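Putative enoyl-CoA hydratase/isomerase (Bordetella parapertussis, PDB 3ISA) probably acts on acyl-CoA thioesters as an enoyl-CoA hydratase or isomerase of the crotonase family, its exact substrate and reaction being undefined. Local coordinates at residues D[91-95]-D[115-121]; D[51-57]-D[99-104]. Numbering follows the deposited sequence.

Contact 1 (D[91-95]-D[115-121]); sequences LQRVA and DLFAACK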
loop_
_atom_site.group_PDB
_atom_site.type_symbol
_atom_site.label_atom_id
_atom_site.label_comp_id
_atom_site.label_asym_id
_atom_site.label_seq_id
_atom_site.Cartn_x
_atom_site.Cartn_y
_atom_site.Cartn_z
ATOM N N LEU D 91 17.262 1.711 -16.300
ATOM C CA LEU D 91 17.639 1.193 -14.973
ATOM C C LEU D 91 16.540 0.280 -14.402
ATOM O O LEU D 91 16.813 -0.767 -13.817
ATOM C CB LEU D 91 17.957 2.363 -14.026
ATOM C CG LEU D 91 19.116 3.257 -14.466
ATOM C CD1 LEU D 91 19.254 4.459 -13.539
ATOM C CD2 LEU D 91 20.408 2.441 -14.536
ATOM N N GLN D 92 15.288 0.671 -14.619
ATOM C CA GLN D 92 14.173 -0.122 -14.138
ATOM C C GLN D 92 14.057 -1.461 -14.880
ATOM O O GLN D 92 13.734 -2.486 -14.270
ATOM C CB GLN D 92 12.883 0.711 -14.197
ATOM C CG GLN D 92 12.906 1.849 -13.151
ATOM C CD GLN D 92 11.599 2.612 -13.065
ATOM O OE1 GLN D 92 10.586 2.222 -13.667
ATOM N NE2 GLN D 92 11.607 3.696 -12.296
ATOM N N ARG D 93 14.336 -1.456 -16.186
ATOM C CA ARG D 93 14.344 -2.678 -16.985
ATOM C C ARG D 93 15.432 -3.639 -16.504
ATOM O O ARG D 93 15.184 -4.828 -16.361
ATOM C CB ARG D 93 14.579 -2.347 -18.457
ATOM C CG ARG D 93 13.317 -2.011 -19.217
ATOM C CD ARG D 93 13.670 -1.035 -20.303
ATOM N NE ARG D 93 12.947 -1.243 -21.554
ATOM C CZ ARG D 93 11.874 -0.560 -21.922
ATOM N NH1 ARG D 93 11.319 -0.805 -23.096
ATOM N NH2 ARG D 93 11.357 0.368 -21.127
ATOM N N VAL D 94 16.617 -3.104 -16.231
ATOM C CA VAL D 94 17.730 -3.918 -15.706
ATOM C C VAL D 94 17.408 -4.424 -14.281
ATOM O O VAL D 94 17.525 -5.638 -14.004
ATOM C CB VAL D 94 19.067 -3.151 -15.764
ATOM C CG1 VAL D 94 20.222 -4.002 -15.168
ATOM C CG2 VAL D 94 19.370 -2.726 -17.210
ATOM N N ALA D 95 16.960 -3.512 -13.413
ATOM C CA ALA D 95 16.622 -3.854 -12.009
ATOM C C ALA D 95 15.558 -4.937 -11.878
ATOM O O ALA D 95 15.687 -5.840 -11.037
ATOM C CB ALA D 95 16.219 -2.625 -11.225
ATOM N N ASP D 115 24.538 3.942 -11.009
ATOM C CA ASP D 115 23.170 3.419 -10.888
ATOM C C ASP D 115 22.933 2.149 -11.747
ATOM O O ASP D 115 22.210 1.219 -11.340
ATOM C CB ASP D 115 22.169 4.506 -11.270
ATOM C CG ASP D 115 22.224 5.710 -10.334
ATOM O OD1 ASP D 115 22.226 5.520 -9.090
ATOM O OD2 ASP D 115 22.281 6.844 -10.845
ATOM N N LEU D 116 23.552 2.119 -12.921
ATOM C CA LEU D 116 23.452 0.956 -13.794
ATOM C C LEU D 116 24.074 -0.258 -13.112
ATOM O O LEU D 116 23.490 -1.346 -13.105
ATOM C CB LEU D 116 24.096 1.251 -15.149
ATOM C CG LEU D 116 24.145 0.065 -16.133
ATOM C CD1 LEU D 116 22.736 -0.501 -16.410
ATOM C CD2 LEU D 116 24.837 0.544 -17.410
ATOM N N PHE D 117 25.253 -0.042 -12.531
ATOM C CA PHE D 117 25.928 -1.015 -11.695
ATOM C C PHE D 117 25.013 -1.498 -10.545
ATOM O O PHE D 117 24.837 -2.713 -10.359
ATOM C CB PHE D 117 27.217 -0.364 -11.157
ATOM C CG PHE D 117 28.104 -1.299 -10.399
ATOM C CD1 PHE D 117 28.920 -2.199 -11.081
ATOM C CD2 PHE D 117 28.159 -1.254 -9.002
ATOM C CE1 PHE D 117 29.744 -3.084 -10.388
ATOM C CE2 PHE D 117 28.995 -2.119 -8.299
ATOM C CZ PHE D 117 29.799 -3.036 -9.002
ATOM N N ALA D 118 24.403 -0.545 -9.824
ATOM C CA ALA D 118 23.484 -0.828 -8.695
ATOM C C ALA D 118 22.265 -1.666 -9.087
ATOM O O ALA D 118 21.803 -2.495 -8.298
ATOM C CB ALA D 118 23.025 0.488 -8.024
ATOM N N ALA D 119 21.756 -1.442 -10.309
ATOM C CA ALA D 119 20.579 -2.147 -10.839
ATOM C C ALA D 119 20.835 -3.649 -11.036
ATOM O O ALA D 119 19.898 -4.438 -11.119
ATOM C CB ALA D 119 20.129 -1.500 -12.162
ATOM N N CYS D 120 22.109 -4.030 -11.122
ATOM C CA CYS D 120 22.485 -5.432 -11.303
ATOM C C CYS D 120 22.557 -6.165 -9.974
ATOM O O CYS D 120 22.953 -5.568 -8.982
ATOM C CB CYS D 120 23.827 -5.531 -12.014
ATOM S SG CYS D 120 23.732 -4.921 -13.700
ATOM N N LYS D 121 22.182 -7.447 -9.973
ATOM C CA LYS D 121 22.024 -8.221 -8.744
ATOM C C LYS D 121 23.357 -8.699 -8.171
ATOM O O LYS D 121 23.560 -8.624 -6.956
ATOM C CB LYS D 121 21.092 -9.405 -8.973
ATOM C CG LYS D 121 19.637 -9.027 -9.370
ATOM C CD LYS D 121 18.893 -8.327 -8.210
ATOM C CE LYS D 121 17.666 -7.508 -8.686
ATOM N NZ LYS D 121 18.032 -6.207 -9.378
HETATM O O HOH W 1 18.643 -7.207 -12.129
#

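Contact 2 (D[51-57]-D[99-104]); sequences VPLLVFA and SLTLAL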
loop_
_atom_site.group_PDB
_atom_site.type_symbol
_atom_site.label_atom_id
_atom_site.label_comp_id
_atom_site.label_asym_id
_atom_site.label_seq_id
_atom_site.Cartn_x
_atom_site.Cartn_y
_atom_site.Cartn_z
ATOM N N VAL D 51 17.191 -14.747 -22.055
ATOM C CA VAL D 51 18.599 -14.945 -21.743
ATOM C C VAL D 51 18.781 -15.088 -20.221
ATOM O O VAL D 51 18.318 -14.238 -19.444
ATOM C CB VAL D 51 19.470 -13.787 -22.307
ATOM C CG1 VAL D 51 20.949 -14.026 -22.007
ATOM C CG2 VAL D 51 19.236 -13.620 -23.830
ATOM N N PRO D 52 19.413 -16.182 -19.784
ATOM C CA PRO D 52 19.534 -16.430 -18.332
ATOM C C PRO D 52 20.339 -15.375 -17.576
ATOM O O PRO D 52 19.928 -14.942 -16.476
ATOM C CB PRO D 52 20.225 -17.796 -18.266
ATOM C CG PRO D 52 19.916 -18.451 -19.602
ATOM C CD PRO D 52 19.984 -17.293 -20.577
ATOM N N LEU D 53 21.453 -14.944 -18.168
ATOM C CA LEU D 53 22.357 -14.002 -17.516
ATOM C C LEU D 53 22.701 -12.817 -18.424
ATOM O O LEU D 53 23.119 -13.001 -19.583
ATOM C CB LEU D 53 23.657 -14.709 -17.110
ATOM C CG LEU D 53 24.764 -13.803 -16.555
ATOM C CD1 LEU D 53 24.411 -13.283 -15.146
ATOM C CD2 LEU D 53 26.109 -14.538 -16.525
ATOM N N LEU D 54 22.523 -11.610 -17.904
ATOM C CA LEU D 54 23.034 -10.402 -18.555
ATOM C C LEU D 54 24.250 -9.918 -17.806
ATOM O O LEU D 54 24.193 -9.674 -16.583
ATOM C CB LEU D 54 21.981 -9.281 -18.557
ATOM C CG LEU D 54 20.568 -9.673 -18.985
ATOM C CD1 LEU D 54 19.635 -8.448 -19.039
ATOM C CD2 LEU D 54 20.585 -10.426 -20.315
ATOM N N VAL D 55 25.350 -9.768 -18.538
ATOM C CA VAL D 55 26.593 -9.241 -17.974
ATOM C C VAL D 55 26.839 -7.807 -18.478
ATOM O O VAL D 55 26.718 -7.522 -19.681
ATOM C CB VAL D 55 27.815 -10.147 -18.315
ATOM C CG1 VAL D 55 29.114 -9.556 -17.747
ATOM C CG2 VAL D 55 27.588 -11.574 -17.821
ATOM N N PHE D 56 27.148 -6.900 -17.551
ATOM C CA PHE D 56 27.490 -5.521 -17.892
ATOM C C PHE D 56 28.937 -5.166 -17.535
ATOM O O PHE D 56 29.369 -5.327 -16.393
ATOM C CB PHE D 56 26.533 -4.548 -17.204
ATOM C CG PHE D 56 25.107 -4.693 -17.662
ATOM C CD1 PHE D 56 24.629 -3.906 -18.714
ATOM C CD2 PHE D 56 24.249 -5.617 -17.055
ATOM C CE1 PHE D 56 23.326 -4.035 -19.153
ATOM C CE2 PHE D 56 22.916 -5.756 -17.492
ATOM C CZ PHE D 56 22.464 -4.955 -18.544
ATOM N N ALA D 57 29.665 -4.650 -18.522
ATOM C CA ALA D 57 31.071 -4.292 -18.327
ATOM C C ALA D 57 31.396 -3.053 -19.143
ATOM O O ALA D 57 30.614 -2.650 -19.993
ATOM C CB ALA D 57 31.978 -5.456 -18.718
ATOM N N SER D 99 16.106 -12.000 -16.124
ATOM C CA SER D 99 17.460 -12.578 -16.174
ATOM C C SER D 99 18.180 -12.280 -14.870
ATOM O O SER D 99 17.941 -11.245 -14.253
ATOM C CB SER D 99 18.286 -11.951 -17.292
ATOM O OG SER D 99 17.642 -12.023 -18.556
ATOM N N LEU D 100 19.089 -13.164 -14.459
ATOM C CA LEU D 100 20.095 -12.776 -13.463
ATOM C C LEU D 100 20.960 -11.690 -14.123
ATOM O O LEU D 100 21.195 -11.725 -15.340
ATOM C CB LEU D 100 20.971 -13.962 -13.068
ATOM C CG LEU D 100 22.094 -13.698 -12.049
ATOM C CD1 LEU D 100 21.492 -13.126 -10.725
ATOM C CD2 LEU D 100 22.891 -14.956 -11.786
ATOM N N THR D 101 21.414 -10.718 -13.339
ATOM C CA THR D 101 22.259 -9.642 -13.878
ATOM C C THR D 101 23.544 -9.534 -13.071
ATOM O O THR D 101 23.524 -9.657 -11.836
ATOM C CB THR D 101 21.512 -8.305 -13.876
ATOM O OG1 THR D 101 21.059 -8.024 -12.539
ATOM C CG2 THR D 101 20.283 -8.391 -14.837
ATOM N N LEU D 102 24.650 -9.311 -13.782
ATOM C CA LEU D 102 25.979 -9.226 -13.200
ATOM C C LEU D 102 26.693 -7.990 -13.739
ATOM O O LEU D 102 26.779 -7.781 -14.956
ATOM C CB LEU D 102 26.788 -10.504 -13.516
ATOM C CG LEU D 102 28.317 -10.527 -13.280
ATOM C CD1 LEU D 102 28.627 -10.382 -11.815
ATOM C CD2 LEU D 102 28.942 -11.816 -13.792
ATOM N N ALA D 103 27.239 -7.182 -12.844
ATOM C CA ALA D 103 27.997 -6.019 -13.271
ATOM C C ALA D 103 29.425 -6.125 -12.748
ATOM O O ALA D 103 29.649 -6.605 -11.641
ATOM C CB ALA D 103 27.348 -4.751 -12.799
ATOM N N LEU D 104 30.369 -5.660 -13.555
ATOM C CA LEU D 104 31.781 -5.760 -13.245
ATOM C C LEU D 104 32.404 -4.393 -13.476
ATOM O O LEU D 104 32.532 -3.948 -14.624
ATOM C CB LEU D 104 32.441 -6.814 -14.142
ATOM C CG LEU D 104 31.939 -8.259 -14.033
ATOM C CD1 LEU D 104 32.371 -9.059 -15.268
ATOM C CD2 LEU D 104 32.394 -8.932 -12.748
#

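Contact 1 (D[91-95]-D[115-121])
The last turns of helices 77-95 and 112-119 run side by side in the same sense, their segment axes 24° apart and 8.9 Å at closest approach. Alanines allow this spacing: Ala119 points toward the partner helix and Ala95 sideways, their CB atoms 4.2 Å apart, and Ala95 CA comes within 3.4 Å of Ala119 O in a CA-H...O contact. Leu91, an m,t rotamer, leaves its helix sideways but bends its end across, bringing CD2 to 3.5 Å from Leu116 CA and CD1 to 3.7 Å from Asp115 CB. Val94, with chi1 t, points toward the partner and forks: CG1 meets Ala119 CB and Cys120 SG, each at 3.9 Å, while CG2 reaches Leu116 CD1 at 4.1 Å. Lys121, beyond the helix, folds back through m,m,t,m torsions so that NZ donates to Ala95 O (2.9 Å) and, weakly, to Ala119 O (3.1 Å). A water 3.0 Å from Lys121 NZ donates to Val94 O at 2.7 Å. The ammonium thus meets carbonyls at the C-terminal ends of both helices. This is near-parallel helix packing in the buried crotonase-like core, each helix being followed by a main-sheet strand, 100-105 or 122-125.

Contact 2 (D[51-57]-D[99-104])
Strands 53-57 and 100-104 lie in register as parallel neighbours, 4.7 Å apart at the closest approach of their axes. Hydrogen bonds alternate in direction: Leu54 N and Phe56 N give to Leu100 O (2.9 Å) and Leu102 O (2.8 Å), while Leu102 N and Leu104 N return to Leu54 O (2.9 Å) and Phe56 O (3.0 Å). At the start of the pair, Leu100 N reaches Pro52 O at 2.8 Å, and just before it Ser99 OG makes a very short 2.5 Å bond to Val51 O. Side chains on one face interdigitate. The end of Leu53 leans across so that its CD1 drops between Leu100 and Leu102, 3.9 Å from Leu100 CG and 4.0 Å from Leu102 CB; farther along, Val55 CG2 meets Leu102 CD2 at 4.3 Å and Val55 CG1 meets Leu104 CD1 at 4.1 Å. Helix 186-197 lies over these leucines. On the other face Leu54 CB neighbours Thr101 CG2 at 4.2 Å, with Ser99 CB filling the space beside Leu54 CG at 3.6 Å. Bulky Phe56 stands beside low Ala103, their CB atoms 4.5 Å apart; Cys120 packs against both, and the Phe56 ring also meets that of Phe20. Helix 77-95 connects the two strands, making a beta-alpha-beta crossover within the mixed main sheet of the crotonase fold.

Both contacts are buried: the centre of contact 1 lies about 5 Å, and that of contact 2 about 12 Å, from the centre of the chain, and the two centres are about 10 Å apart. Helix 77-95 belongs to contact 1 and connects the strands of contact 2. Apolar side chains pack in both, but only contact 2 has repeated main-chain hydrogen bonds; across the helix segments the one direct hydrogen bond is Lys121 to Ala95 O. The contacts touch directly. Cys120 SG lies 3.5 Å from Phe56 CD2, Phe117 CD1 lies 3.5 Å from Ala103 CB, and Lys121 N probably hydrogen-bonds Thr101 OG1 at 2.9 Å, joining the end of helix 112-119 and the loop after it to the sheet.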